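Local coordinates for protein CD180 antigen (PDB 3T6Q) that probably cooperates with MD-1 and TLR4 in the innate immune response of B cells to bacterial lipopolysaccharide, leading to NF-kappa-B activation, at residues A[264-269]-A[286-291]; A[311-316]-A[333-338]; A[341-346]-A[368-373]. All blocks are in the same frame, centred on the assembly; numbering follows the deposited sequence. Where two conformers were deposited one is given.

Contact 1: residues A[264-269]-A[286-291]; sequences HYFFNI and TATHLS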
ATOM      1  N   HIS A 264      -2.921 -24.602  13.703  1.00 17.85           N
ATOM      2  CA  HIS A 264      -3.581 -24.239  14.964  1.00 18.52           C
ATOM      3  C   HIS A 264      -3.118 -25.125  16.066  1.00 21.43           C
ATOM      4  O   HIS A 264      -2.653 -26.268  15.827  1.00 19.28           O
ATOM      5  CB  HIS A 264      -5.117 -24.292  14.839  1.00 21.43           C
ATOM      6  CG  HIS A 264      -5.667 -23.198  13.966  1.00 18.19           C
ATOM      7  ND1 HIS A 264      -5.765 -21.910  14.398  1.00 19.09           N
ATOM      8  CD2 HIS A 264      -6.076 -23.210  12.639  1.00 16.45           C
ATOM      9  CE1 HIS A 264      -6.252 -21.145  13.408  1.00 21.29           C
ATOM     10  NE2 HIS A 264      -6.428 -21.936  12.315  1.00 17.93           N
ATOM     11  N   TYR A 265      -3.242 -24.634  17.293  1.00 19.69           N
ATOM     12  CA  TYR A 265      -2.706 -25.372  18.433  1.00 23.04           C
ATOM     13  C   TYR A 265      -3.752 -26.318  19.032  1.00 24.09           C
ATOM     14  O   TYR A 265      -4.517 -25.919  19.909  1.00 25.09           O
ATOM     15  CB  TYR A 265      -2.171 -24.396  19.477  1.00 25.10           C
ATOM     16  CG  TYR A 265      -1.346 -25.019  20.586  1.00 31.01           C
ATOM     17  CD1 TYR A 265      -1.749 -24.908  21.928  1.00 36.57           C
ATOM     18  CD2 TYR A 265      -0.161 -25.716  20.304  1.00 31.77           C
ATOM     19  CE1 TYR A 265      -0.995 -25.464  22.947  1.00 34.49           C
ATOM     20  CE2 TYR A 265       0.604 -26.271  21.326  1.00 33.87           C
ATOM     21  CZ  TYR A 265       0.171 -26.140  22.638  1.00 37.64           C
ATOM     22  OH  TYR A 265       0.905 -26.683  23.656  1.00 38.44           O
ATOM     23  N   PHE A 266      -3.769 -27.569  18.552  1.00 21.58           N
ATOM     24  CA  PHE A 266      -4.687 -28.582  19.047  1.00 28.80           C
ATOM     25  C   PHE A 266      -4.183 -29.379  20.267  1.00 32.96           C
ATOM     26  O   PHE A 266      -4.992 -29.699  21.120  1.00 47.98           O
ATOM     27  CB  PHE A 266      -5.112 -29.569  17.948  1.00 21.67           C
ATOM     28  CG  PHE A 266      -6.170 -29.037  16.984  1.00 23.20           C
ATOM     29  CD1 PHE A 266      -7.503 -29.513  17.044  1.00 23.20           C
ATOM     30  CD2 PHE A 266      -5.847 -28.128  15.962  1.00 21.03           C
ATOM     31  CE1 PHE A 266      -8.467 -29.051  16.112  1.00 20.33           C
ATOM     32  CE2 PHE A 266      -6.800 -27.674  15.034  1.00 20.51           C
ATOM     33  CZ  PHE A 266      -8.113 -28.124  15.119  1.00 21.88           C
ATOM     34  N   PHE A 267      -2.887 -29.675  20.364  1.00 33.99           N
ATOM     35  CA  PHE A 267      -2.312 -30.418  21.536  1.00 40.67           C
ATOM     36  C   PHE A 267      -3.260 -30.603  22.752  1.00 37.44           C
ATOM     37  O   PHE A 267      -3.849 -29.630  23.239  1.00 34.01           O
ATOM     38  CB  PHE A 267      -0.993 -29.758  22.001  1.00 42.21           C
ATOM     39  CG  PHE A 267      -0.349 -30.445  23.186  1.00 50.98           C
ATOM     40  CD1 PHE A 267      -0.422 -29.876  24.468  1.00 55.56           C
ATOM     41  CD2 PHE A 267       0.323 -31.666  23.032  1.00 53.11           C
ATOM     42  CE1 PHE A 267       0.164 -30.509  25.571  1.00 50.91           C
ATOM     43  CE2 PHE A 267       0.903 -32.305  24.134  1.00 53.32           C
ATOM     44  CZ  PHE A 267       0.823 -31.728  25.404  1.00 50.17           C
ATOM     45  N   ASN A 268      -3.402 -31.838  23.249  1.00 35.32           N
ATOM     46  CA  ASN A 268      -4.282 -32.124  24.426  1.00 36.02           C
ATOM     47  C   ASN A 268      -5.761 -31.807  24.155  1.00 34.62           C
ATOM     48  O   ASN A 268      -6.497 -31.224  24.951  1.00 29.53           O
ATOM     49  CB  ASN A 268      -3.813 -31.464  25.747  1.00 41.64           C
ATOM     50  CG  ASN A 268      -4.461 -32.110  26.991  1.00 39.95           C
ATOM     51  OD1 ASN A 268      -4.801 -31.448  27.969  1.00 54.79           O
ATOM     52  ND2 ASN A 268      -4.645 -33.404  26.932  1.00 36.96           N
ATOM     53  N   ILE A 269      -6.161 -32.258  22.997  1.00 28.47           N
ATOM     54  CA  ILE A 269      -7.478 -32.129  22.450  1.00 28.81           C
ATOM     55  C   ILE A 269      -8.550 -32.900  23.286  1.00 28.04           C
ATOM     56  O   ILE A 269      -8.314 -34.013  23.760  1.00 24.25           O
ATOM     57  CB  ILE A 269      -7.324 -32.670  21.006  1.00 29.04           C
ATOM     58  CG1 ILE A 269      -8.488 -32.389  20.135  1.00 31.18           C
ATOM     59  CG2 ILE A 269      -7.077 -34.177  20.987  1.00 37.18           C
ATOM     60  CD1 ILE A 269      -8.225 -32.950  18.757  1.00 36.44           C
ATOM     61  N   THR A 286      -2.609 -30.792   9.577  1.00 17.12           N
ATOM     62  CA  THR A 286      -1.163 -30.686   9.383  1.00 14.84           C
ATOM     63  C   THR A 286      -0.524 -29.765  10.432  1.00 15.30           C
ATOM     64  O   THR A 286      -0.996 -28.622  10.645  1.00 15.03           O
ATOM     65  CB  THR A 286      -0.832 -30.149   7.983  1.00 15.94           C
ATOM     66  OG1 THR A 286      -1.238 -31.103   7.010  1.00 14.99           O
ATOM     67  CG2 THR A 286       0.737 -29.933   7.848  1.00 15.97           C
ATOM     68  N   ALA A 287       0.491 -30.274  11.112  1.00 15.66           N
ATOM     69  CA  ALA A 287       1.324 -29.445  12.025  1.00 14.47           C
ATOM     70  C   ALA A 287       0.509 -28.749  13.127  1.00 15.25           C
ATOM     71  O   ALA A 287       0.714 -27.558  13.376  1.00 17.18           O
ATOM     72  CB  ALA A 287       2.133 -28.428  11.220  1.00 15.15           C
ATOM     73  N   THR A 288      -0.365 -29.488  13.798  1.00 14.42           N
ATOM     74  CA  THR A 288      -1.239 -28.907  14.816  1.00 14.94           C
ATOM     75  C   THR A 288      -0.796 -29.264  16.231  1.00 15.07           C
ATOM     76  O   THR A 288      -1.590 -29.139  17.198  1.00 16.40           O
ATOM     77  CB  THR A 288      -2.728 -29.338  14.624  1.00 15.45           C
ATOM     78  OG1 THR A 288      -2.819 -30.776  14.465  1.00 14.97           O
ATOM     79  CG2 THR A 288      -3.351 -28.560  13.403  1.00 15.16           C
ATOM     80  N   HIS A 289       0.470 -29.667  16.374  1.00 16.25           N
ATOM     81  CA  HIS A 289       1.077 -30.065  17.693  1.00 18.92           C
ATOM     82  C   HIS A 289       0.410 -31.249  18.358  1.00 17.37           C
ATOM     83  O   HIS A 289       0.423 -31.373  19.579  1.00 18.71           O
ATOM     84  CB  HIS A 289       1.114 -28.875  18.636  1.00 20.13           C
ATOM     85  CG  HIS A 289       1.773 -27.670  18.031  1.00 26.65           C
ATOM     86  ND1 HIS A 289       3.094 -27.414  18.181  1.00 30.75           N
ATOM     87  CD2 HIS A 289       1.271 -26.679  17.169  1.00 27.38           C
ATOM     88  CE1 HIS A 289       3.412 -26.292  17.494  1.00 28.70           C
ATOM     89  NE2 HIS A 289       2.292 -25.840  16.886  1.00 28.20           N
ATOM     90  N   LEU A 290      -0.214 -32.121  17.574  1.00 16.75           N
ATOM     91  CA  LEU A 290      -0.814 -33.354  18.124  1.00 16.39           C
ATOM     92  C   LEU A 290       0.227 -34.387  18.547  1.00 18.40           C
ATOM     93  O   LEU A 290       1.137 -34.718  17.757  1.00 16.90           O
ATOM     94  CB  LEU A 290      -1.761 -34.007  17.088  1.00 15.68           C
ATOM     95  CG  LEU A 290      -3.020 -33.246  16.642  1.00 18.23           C
ATOM     96  CD1 LEU A 290      -3.732 -33.912  15.424  1.00 18.07           C
ATOM     97  CD2 LEU A 290      -3.958 -33.138  17.829  1.00 18.07           C
ATOM     98  N   SER A 291       0.091 -34.908  19.766  0.50 17.27           N
ATOM     99  CA  SER A 291       0.967 -35.996  20.244  0.50 19.43           C
ATOM    100  C   SER A 291       0.171 -37.299  20.348  0.50 21.27           C
ATOM    101  O   SER A 291       0.743 -38.389  20.458  0.50 18.73           O
ATOM    102  CB  SER A 291       1.566 -35.644  21.607  0.50 19.43           C
ATOM    103  OG  SER A 291       0.521 -35.375  22.522  0.50 16.00           O
TER
HETATM  104  O   HOH W   1      -2.005 -34.174  21.576  1.00 26.81           O
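T288 O is gripped by two consecutive amides of the neighbouring repeat. F266 N makes the firm bond, 3.0 Å from T288 O with 146° at the hydrogen and the donor somewhat tilted from the carbonyl plane; F267 N adds a weak one. The same threonine meets H264 O through its alpha carbon: T288 CA lies 3.2 Å from that oxygen in a CA-H...O contact. An aromatic pair adds to this backbone join. Y265, with CG anti to its backbone N (chi1 -169°), turns the edge of its ring toward the face of the H289 imidazole, an edge-to-face pair whose centroids are 5.2 Å apart and whose planes meet at 64°. Its CD2 stands over that face, 3.6 Å from H289 CG. Apolar contacts are made by F266, whose CD2 reaches T288 CG2 at 3.6 Å and whose CB rests 3.8 Å from L290 CD2, while T288 OG1 hydrogen-bonds back to L285 O. Farther along, a water accepts from both N268 N and S291 N and so bridges the two backbones. Segments 264-269 and 286-291 belong to LRR 8 and LRR 9; each lies just beyond a strand of its repeat, 255-260 and 282-284, which run parallel as neighbours, and the contact continues their side-by-side course into the loops.

Contact 2: residues A[311-316]-A[333-338]; sequences NKFENL and KGNTKR. With MAN (alpha-D-mannopyranose), chain E.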
ATOM      1  N   ASN A 311       2.947 -33.773  12.727  1.00 14.51           N
ATOM      2  CA  ASN A 311       2.588 -33.750  14.138  1.00 15.65           C
ATOM      3  C   ASN A 311       3.668 -34.472  14.943  1.00 15.24           C
ATOM      4  O   ASN A 311       4.768 -34.683  14.405  1.00 17.21           O
ATOM      5  CB  ASN A 311       1.196 -34.346  14.269  1.00 14.22           C
ATOM      6  CG  ASN A 311       0.155 -33.300  13.911  1.00 16.97           C
ATOM      7  OD1 ASN A 311       0.233 -32.191  14.409  1.00 16.71           O
ATOM      8  ND2 ASN A 311      -0.691 -33.588  12.930  1.00 16.05           N
ATOM      9  N   LYS A 312       3.371 -34.899  16.176  1.00 18.05           N
ATOM     10  CA  LYS A 312       4.420 -35.453  17.020  1.00 17.97           C
ATOM     11  C   LYS A 312       3.992 -36.700  17.769  1.00 19.98           C
ATOM     12  O   LYS A 312       4.228 -36.831  18.946  1.00 18.22           O
ATOM     13  CB  LYS A 312       5.083 -34.403  17.947  1.00 23.90           C
ATOM     14  CG  LYS A 312       4.122 -33.437  18.578  1.00 29.80           C
ATOM     15  CD  LYS A 312       4.806 -32.329  19.398  1.00 37.28           C
ATOM     16  CE  LYS A 312       3.798 -31.793  20.437  1.00 41.33           C
ATOM     17  NZ  LYS A 312       4.304 -30.620  21.212  1.00 42.14           N
ATOM     18  N   PHE A 313       3.391 -37.634  17.053  1.00 15.38           N
ATOM     19  CA  PHE A 313       3.042 -38.940  17.640  1.00 19.96           C
ATOM     20  C   PHE A 313       4.295 -39.734  17.908  1.00 20.13           C
ATOM     21  O   PHE A 313       5.287 -39.601  17.155  1.00 22.54           O
ATOM     22  CB  PHE A 313       2.163 -39.746  16.661  1.00 16.33           C
ATOM     23  CG  PHE A 313       0.887 -39.008  16.274  1.00 17.36           C
ATOM     24  CD1 PHE A 313      -0.157 -38.863  17.192  1.00 18.41           C
ATOM     25  CD2 PHE A 313       0.766 -38.401  15.019  1.00 20.34           C
ATOM     26  CE1 PHE A 313      -1.301 -38.127  16.853  1.00 21.85           C
ATOM     27  CE2 PHE A 313      -0.368 -37.684  14.665  1.00 21.21           C
ATOM     28  CZ  PHE A 313      -1.407 -37.544  15.578  1.00 19.34           C
ATOM     29  N   GLU A 314       4.253 -40.578  18.936  0.50 18.20           N
ATOM     30  CA  GLU A 314       5.335 -41.540  19.182  0.50 20.44           C
ATOM     31  C   GLU A 314       5.022 -42.870  18.532  0.50 18.46           C
ATOM     32  O   GLU A 314       5.916 -43.599  18.113  0.50 17.25           O
ATOM     33  CB  GLU A 314       5.520 -41.758  20.687  0.50 21.00           C
ATOM     34  CG  GLU A 314       6.061 -40.512  21.373  0.50 26.77           C
ATOM     35  CD  GLU A 314       5.844 -40.534  22.879  0.50 32.12           C
ATOM     36  OE1 GLU A 314       5.752 -41.641  23.467  0.50 33.92           O
ATOM     37  OE2 GLU A 314       5.761 -39.431  23.468  0.50 36.77           O
ATOM     38  N   ASN A 315       3.741 -43.193  18.471  0.50 17.81           N
ATOM     39  CA  ASN A 315       3.307 -44.506  18.005  0.50 18.17           C
ATOM     40  C   ASN A 315       2.096 -44.282  17.091  0.50 18.67           C
ATOM     41  O   ASN A 315       1.348 -43.321  17.274  0.50 18.12           O
ATOM     42  CB  ASN A 315       2.967 -45.392  19.239  0.50 18.29           C
ATOM     43  CG  ASN A 315       2.857 -46.880  18.917  0.50 18.06           C
ATOM     44  OD1 ASN A 315       3.542 -47.709  19.525  0.50 20.53           O
ATOM     45  ND2 ASN A 315       1.992 -47.228  17.983  0.50 15.86           N
ATOM     46  N   LEU A 316       1.919 -45.158  16.107  1.00 17.66           N
ATOM     47  CA  LEU A 316       0.740 -45.128  15.240  1.00 21.25           C
ATOM     48  C   LEU A 316      -0.554 -45.461  15.992  1.00 20.22           C
ATOM     49  O   LEU A 316      -1.610 -44.944  15.649  1.00 22.35           O
ATOM     50  CB  LEU A 316       0.871 -46.104  14.080  1.00 21.00           C
ATOM     51  CG  LEU A 316       0.631 -45.695  12.617  1.00 29.96           C
ATOM     52  CD1 LEU A 316       0.279 -46.918  11.788  1.00 22.33           C
ATOM     53  CD2 LEU A 316      -0.302 -44.529  12.329  1.00 24.98           C
ATOM     54  N   LYS A 333       2.648 -38.005   7.252  1.00 18.05           N
ATOM     55  CA  LYS A 333       4.055 -37.949   6.817  1.00 20.93           C
ATOM     56  C   LYS A 333       4.777 -36.802   7.508  1.00 18.23           C
ATOM     57  O   LYS A 333       4.126 -35.878   8.022  1.00 19.12           O
ATOM     58  CB  LYS A 333       4.125 -37.784   5.299  1.00 22.72           C
ATOM     59  CG  LYS A 333       4.069 -36.331   4.862  1.00 22.98           C
ATOM     60  CD  LYS A 333       4.715 -36.156   3.476  1.00 26.81           C
ATOM     61  CE  LYS A 333       4.628 -34.714   3.017  1.00 26.55           C
ATOM     62  NZ  LYS A 333       3.185 -34.368   2.812  1.00 28.80           N
ATOM     63  N   GLY A 334       6.111 -36.858   7.559  1.00 15.92           N
ATOM     64  CA  GLY A 334       6.884 -35.797   8.240  1.00 15.53           C
ATOM     65  C   GLY A 334       6.631 -35.645   9.737  1.00 16.76           C
ATOM     66  O   GLY A 334       6.758 -34.528  10.258  1.00 15.71           O
ATOM     67  N   ASN A 335       6.184 -36.714  10.406  1.00 15.57           N
ATOM     68  CA  ASN A 335       6.078 -36.725  11.891  1.00 16.04           C
ATOM     69  C   ASN A 335       7.406 -36.272  12.517  1.00 18.08           C
ATOM     70  O   ASN A 335       8.475 -36.673  12.034  1.00 16.05           O
ATOM     71  CB  ASN A 335       5.808 -38.148  12.375  1.00 15.71           C
ATOM     72  CG  ASN A 335       5.244 -38.189  13.778  1.00 17.87           C
ATOM     73  OD1 ASN A 335       4.094 -37.854  13.997  1.00 16.21           O
ATOM     74  ND2 ASN A 335       6.046 -38.653  14.727  1.00 16.47           N
ATOM     75  N   THR A 336       7.384 -35.474  13.585  1.00 17.06           N
ATOM     76  CA  THR A 336       8.647 -34.813  14.006  1.00 20.13           C
ATOM     77  C   THR A 336       9.452 -35.661  14.962  1.00 23.06           C
ATOM     78  O   THR A 336      10.570 -35.320  15.291  1.00 27.20           O
ATOM     79  CB  THR A 336       8.405 -33.424  14.597  1.00 22.24           C
ATOM     80  OG1 THR A 336       7.649 -33.610  15.778  1.00 18.63           O
ATOM     81  CG2 THR A 336       7.600 -32.548  13.567  1.00 22.71           C
ATOM     82  N   LYS A 337       8.884 -36.763  15.416  1.00 18.76           N
ATOM     83  CA  LYS A 337       9.617 -37.752  16.218  1.00 24.01           C
ATOM     84  C   LYS A 337       9.718 -39.014  15.348  1.00 23.37           C
ATOM     85  O   LYS A 337       8.902 -39.213  14.436  1.00 19.99           O
ATOM     86  CB  LYS A 337       8.793 -38.112  17.482  1.00 24.77           C
ATOM     87  CG  LYS A 337       8.697 -36.987  18.484  1.00 37.01           C
ATOM     88  CD  LYS A 337       8.015 -37.432  19.764  1.00 44.41           C
ATOM     89  CE  LYS A 337       7.500 -36.226  20.526  1.00 50.34           C
ATOM     90  NZ  LYS A 337       8.556 -35.500  21.273  1.00 58.58           N
ATOM     91  N   ARG A 338      10.657 -39.897  15.643  1.00 22.36           N
ATOM     92  CA  ARG A 338      10.612 -41.254  15.058  1.00 23.99           C
ATOM     93  C   ARG A 338       9.237 -41.919  15.317  1.00 22.16           C
ATOM     94  O   ARG A 338       8.800 -42.015  16.455  1.00 23.41           O
ATOM     95  CB  ARG A 338      11.734 -42.101  15.716  1.00 27.10           C
ATOM     96  CG  ARG A 338      12.087 -43.426  15.055  1.00 39.59           C
ATOM     97  CD  ARG A 338      10.970 -44.468  14.942  1.00 47.13           C
ATOM     98  NE  ARG A 338      11.421 -45.846  15.233  1.00 55.77           N
ATOM     99  CZ  ARG A 338      10.879 -46.972  14.739  1.00 51.16           C
ATOM    100  NH1 ARG A 338      11.403 -48.122  15.140  1.00 63.89           N
ATOM    101  NH2 ARG A 338       9.858 -46.986  13.841  1.00 23.98           N
TER
HETATM  102  C1  MAN E   8      11.197 -31.782   4.989  1.00 18.30           C
HETATM  103  C2  MAN E   8      10.902 -32.430   6.340  1.00 19.29           C
HETATM  104  C3  MAN E   8       9.886 -33.592   6.184  1.00 18.78           C
HETATM  105  C4  MAN E   8       8.642 -33.069   5.429  1.00 17.80           C
HETATM  106  C5  MAN E   8       9.048 -32.397   4.091  1.00 18.81           C
HETATM  107  C6  MAN E   8       7.873 -31.816   3.308  1.00 19.28           C
HETATM  108  O2  MAN E   8      10.317 -31.426   7.106  1.00 20.40           O
HETATM  109  O3  MAN E   8       9.522 -34.042   7.469  1.00 19.25           O
HETATM  110  O4  MAN E   8       7.701 -34.114   5.200  1.00 19.50           O
HETATM  111  O5  MAN E   8      10.001 -31.352   4.306  1.00 18.54           O
HETATM  112  O6  MAN E   8       7.288 -30.743   4.096  1.00 20.03           O
HETATM  113  O   HOH W   2       2.709 -36.502  11.904  1.00 13.79           O
HETATM  114  O   HOH W   3       8.625 -43.791  18.880  1.00 32.22           O
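N335 and N311 hold the asparagine position of successive leucine-rich repeats, LRR 11 and LRR 10, and the N335 amide bonded to the backbone of F313 is one step of the asparagine ladder. The backbones meet where T336 N donates to N311 O at 2.9 Å, nearly along the C=O axis. Beside this bond the N335 amide reaches across, its CG anti to the backbone N (chi1 -161°). On one side of the amide, N335 OD1 accepts from F313 N at 3.1 Å, in the carbonyl plane on a lone pair; a water that accepts from N311 N gives OD1 a second proton. On the other, N335 ND2 donates to F313 O at 2.7 Å and to K337 O at 2.9 Å, the latter a nearly straight bond (167° at the hydrogen). The planes of the F313 ring and the N335 amide are 14° apart, and F313 CD2 comes 3.5 Å from N335 OD1. Farther out, K337 CE packs 4.0 Å from K312 CB, and a second water links E314 O with R338 O. G334, with no side chain, lets its CA come 3.3 Å from O3 of a mannose of the protein's own glycan. With two donors at OD1 and two acceptors at ND2, the amide of N335 is fixed in rotation: it satisfies both N-H and C=O of F313 while bracing its own loop through K337 O.

Contact 3: residues A[341-346]-A[368-373]; sequences LGTGCL and CNLQLR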
ATOM      1  N   LEU A 341       5.429 -47.878  14.283  1.00 17.86           N
ATOM      2  CA  LEU A 341       4.179 -48.267  13.609  1.00 22.78           C
ATOM      3  C   LEU A 341       3.357 -49.264  14.430  1.00 23.22           C
ATOM      4  O   LEU A 341       2.151 -49.418  14.223  1.00 25.75           O
ATOM      5  CB  LEU A 341       4.471 -48.895  12.238  1.00 19.17           C
ATOM      6  CG  LEU A 341       5.116 -47.974  11.180  1.00 21.34           C
ATOM      7  CD1 LEU A 341       5.061 -48.604   9.792  1.00 19.99           C
ATOM      8  CD2 LEU A 341       4.417 -46.610  11.195  1.00 19.65           C
ATOM      9  N   GLY A 342       4.016 -49.967  15.328  1.00 23.61           N
ATOM     10  CA  GLY A 342       3.322 -50.897  16.221  1.00 26.44           C
ATOM     11  C   GLY A 342       2.831 -52.096  15.441  1.00 24.43           C
ATOM     12  O   GLY A 342       3.358 -52.398  14.353  1.00 25.18           O
ATOM     13  N   THR A 343       1.819 -52.773  15.977  1.00 21.63           N
ATOM     14  CA  THR A 343       1.254 -53.962  15.320  1.00 21.20           C
ATOM     15  C   THR A 343      -0.266 -53.815  15.322  1.00 22.29           C
ATOM     16  O   THR A 343      -0.848 -53.582  16.395  1.00 22.50           O
ATOM     17  CB  THR A 343       1.615 -55.250  16.116  1.00 25.29           C
ATOM     18  OG1 THR A 343       3.028 -55.501  16.007  1.00 25.15           O
ATOM     19  CG2 THR A 343       0.794 -56.446  15.616  1.00 21.63           C
ATOM     20  N   GLY A 344      -0.886 -53.905  14.142  1.00 20.42           N
ATOM     21  CA  GLY A 344      -2.327 -53.822  14.018  1.00 22.59           C
ATOM     22  C   GLY A 344      -2.976 -52.496  14.403  1.00 22.00           C
ATOM     23  O   GLY A 344      -4.158 -52.474  14.701  1.00 24.09           O
ATOM     24  N   CYS A 345      -2.209 -51.398  14.392  1.00 19.32           N
ATOM     25  CA  CYS A 345      -2.705 -50.079  14.831  1.00 21.90           C
ATOM     26  C   CYS A 345      -3.703 -49.497  13.870  1.00 22.40           C
ATOM     27  O   CYS A 345      -4.433 -48.583  14.236  1.00 23.75           O
ATOM     28  CB  CYS A 345      -1.564 -49.100  15.014  1.00 22.70           C
ATOM     29  SG  CYS A 345      -0.486 -49.588  16.376  1.00 29.71           S
ATOM     30  N   LEU A 346      -3.735 -50.012  12.633  1.00 20.01           N
ATOM     31  CA  LEU A 346      -4.685 -49.511  11.639  1.00 20.63           C
ATOM     32  C   LEU A 346      -5.696 -50.602  11.248  1.00 18.68           C
ATOM     33  O   LEU A 346      -6.450 -50.466  10.283  1.00 20.00           O
ATOM     34  CB  LEU A 346      -3.954 -48.967  10.398  1.00 17.61           C
ATOM     35  CG  LEU A 346      -2.950 -47.837  10.546  1.00 20.27           C
ATOM     36  CD1 LEU A 346      -2.385 -47.387   9.203  1.00 18.11           C
ATOM     37  CD2 LEU A 346      -3.560 -46.621  11.249  1.00 20.63           C
ATOM     38  N   CYS A 368       6.029 -55.862   6.285  1.00 20.93           N
ATOM     39  CA  CYS A 368       5.084 -54.914   6.862  1.00 20.94           C
ATOM     40  C   CYS A 368       3.752 -55.568   7.240  1.00 20.47           C
ATOM     41  O   CYS A 368       2.773 -54.857   7.405  1.00 18.04           O
ATOM     42  CB  CYS A 368       4.815 -53.781   5.867  1.00 27.08           C
ATOM     43  SG  CYS A 368       6.310 -52.942   5.249  1.00 28.92           S
ATOM     44  N   ASN A 369       3.706 -56.908   7.347  1.00 19.06           N
ATOM     45  CA  ASN A 369       2.485 -57.614   7.728  1.00 19.83           C
ATOM     46  C   ASN A 369       1.931 -57.282   9.088  1.00 19.14           C
ATOM     47  O   ASN A 369       0.720 -57.128   9.229  1.00 21.24           O
ATOM     48  CB  ASN A 369       2.695 -59.126   7.608  1.00 21.35           C
ATOM     49  CG  ASN A 369       3.098 -59.500   6.205  1.00 23.09           C
ATOM     50  OD1 ASN A 369       2.383 -59.122   5.244  1.00 24.62           O
ATOM     51  ND2 ASN A 369       4.260 -60.163   6.053  1.00 26.03           N
ATOM     52  N   LEU A 370       2.789 -57.143  10.097  1.00 18.07           N
ATOM     53  CA  LEU A 370       2.257 -56.795  11.400  1.00 20.57           C
ATOM     54  C   LEU A 370       1.725 -55.350  11.398  1.00 20.31           C
ATOM     55  O   LEU A 370       0.679 -55.043  11.993  1.00 19.84           O
ATOM     56  CB  LEU A 370       3.362 -56.924  12.475  1.00 22.21           C
ATOM     57  CG  LEU A 370       4.115 -58.253  12.704  1.00 34.10           C
ATOM     58  CD1 LEU A 370       4.649 -58.418  14.119  1.00 29.72           C
ATOM     59  CD2 LEU A 370       3.316 -59.480  12.345  1.00 31.85           C
ATOM     60  N   GLN A 371       2.499 -54.451  10.785  1.00 18.23           N
ATOM     61  CA  GLN A 371       2.196 -53.015  10.809  1.00 17.99           C
ATOM     62  C   GLN A 371       0.936 -52.656  10.040  1.00 18.51           C
ATOM     63  O   GLN A 371       0.158 -51.794  10.468  1.00 19.05           O
ATOM     64  CB  GLN A 371       3.399 -52.216  10.274  1.00 19.07           C
ATOM     65  CG  GLN A 371       4.667 -52.384  11.139  1.00 18.95           C
ATOM     66  CD  GLN A 371       5.515 -53.604  10.780  1.00 22.84           C
ATOM     67  OE1 GLN A 371       5.099 -54.467  10.013  1.00 21.37           O
ATOM     68  NE2 GLN A 371       6.719 -53.676  11.348  1.00 22.28           N
ATOM     69  N   LEU A 372       0.744 -53.330   8.919  1.00 16.87           N
ATOM     70  CA  LEU A 372      -0.386 -53.094   8.013  1.00 20.33           C
ATOM     71  C   LEU A 372      -1.471 -54.185   8.125  1.00 19.71           C
ATOM     72  O   LEU A 372      -2.237 -54.400   7.172  1.00 19.74           O
ATOM     73  CB  LEU A 372       0.122 -53.051   6.577  1.00 21.89           C
ATOM     74  CG  LEU A 372       1.275 -52.054   6.292  1.00 23.81           C
ATOM     75  CD1 LEU A 372       1.752 -52.272   4.868  1.00 28.08           C
ATOM     76  CD2 LEU A 372       0.849 -50.627   6.541  1.00 27.14           C
ATOM     77  N   ARG A 373      -1.495 -54.881   9.261  1.00 18.53           N
ATOM     78  CA  ARG A 373      -2.463 -55.973   9.498  1.00 21.61           C
ATOM     79  C   ARG A 373      -3.886 -55.533   9.132  1.00 19.65           C
ATOM     80  O   ARG A 373      -4.341 -54.467   9.557  1.00 18.47           O
ATOM     81  CB  ARG A 373      -2.409 -56.420  10.969  1.00 22.87           C
ATOM     82  CG  ARG A 373      -3.358 -57.555  11.341  1.00 25.48           C
ATOM     83  CD  ARG A 373      -3.182 -57.961  12.804  1.00 26.18           C
ATOM     84  NE  ARG A 373      -1.949 -58.717  12.937  1.00 32.26           N
ATOM     85  CZ  ARG A 373      -1.403 -59.046  14.111  1.00 35.49           C
ATOM     86  NH1 ARG A 373      -0.273 -59.741  14.139  1.00 32.21           N
ATOM     87  NH2 ARG A 373      -2.008 -58.697  15.253  1.00 28.39           N
TER
HETATM   88  O   HOH W   4       0.248 -51.027  13.096  1.00 20.42           O
HETATM   89  O   HOH W   5      -2.734 -52.409  11.045  1.00 19.68           O
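Q371 carries its CG anti to the carbonyl carbon (chi1 -63°), which sets that methylene 3.7 Å from L341 CB and 3.5 Å from G342 O. R373 instead has CG anti to its backbone N (chi1 -180°), and past a bend at chi3 T343 CG2 sits over one face of its guanidinium, offset toward the rim and 3.6 Å from R373 NH2. T343 lies side by side with L370, its OG1 3.8 Å from L370 CB. G344 N donates to L370 O, the carbonyl of the first residue of the type I turn 370-373, at 2.9 Å with 156° at the hydrogen. Q371 O is held by two waters: one also donates to L341 O and accepts from C345 N, while the other donates to R373 O and accepts from L346 N. The amide of Q371 turns elsewhere, NE2 bonding to D366 O. C345 is disulfide-bonded to C317 of an earlier loop, whereas C368 forms a vicinal disulfide with C367 across a cis peptide bond, a purely local ring. Irregular turns of this kind, each stacked on that of the next repeat, lie on the convex side of a leucine-rich-repeat horseshoe, here between LRR 11 and LRR 12.

The three contacts follow one another along the chain, each closing before the next opens, and step along one arc of the solenoid. Centres of contacts 1 and 2 lie about 12 Å apart, those of 2 and 3 about 16 Å, and those of 1 and 3 about 24 Å. Contact 1 passes directly into contact 2: L290 O and K312 N are 2.7 Å apart, a probable hydrogen bond, and N311 OD1 receives T288 N. Contact 2 meets contact 3 through packing, with L316 CD1 3.6 Å from L346 CG. Contacts 1 and 2 follow the parallel strands, contact 3 the outer turns, so successive repeats are joined at two levels of the horseshoe.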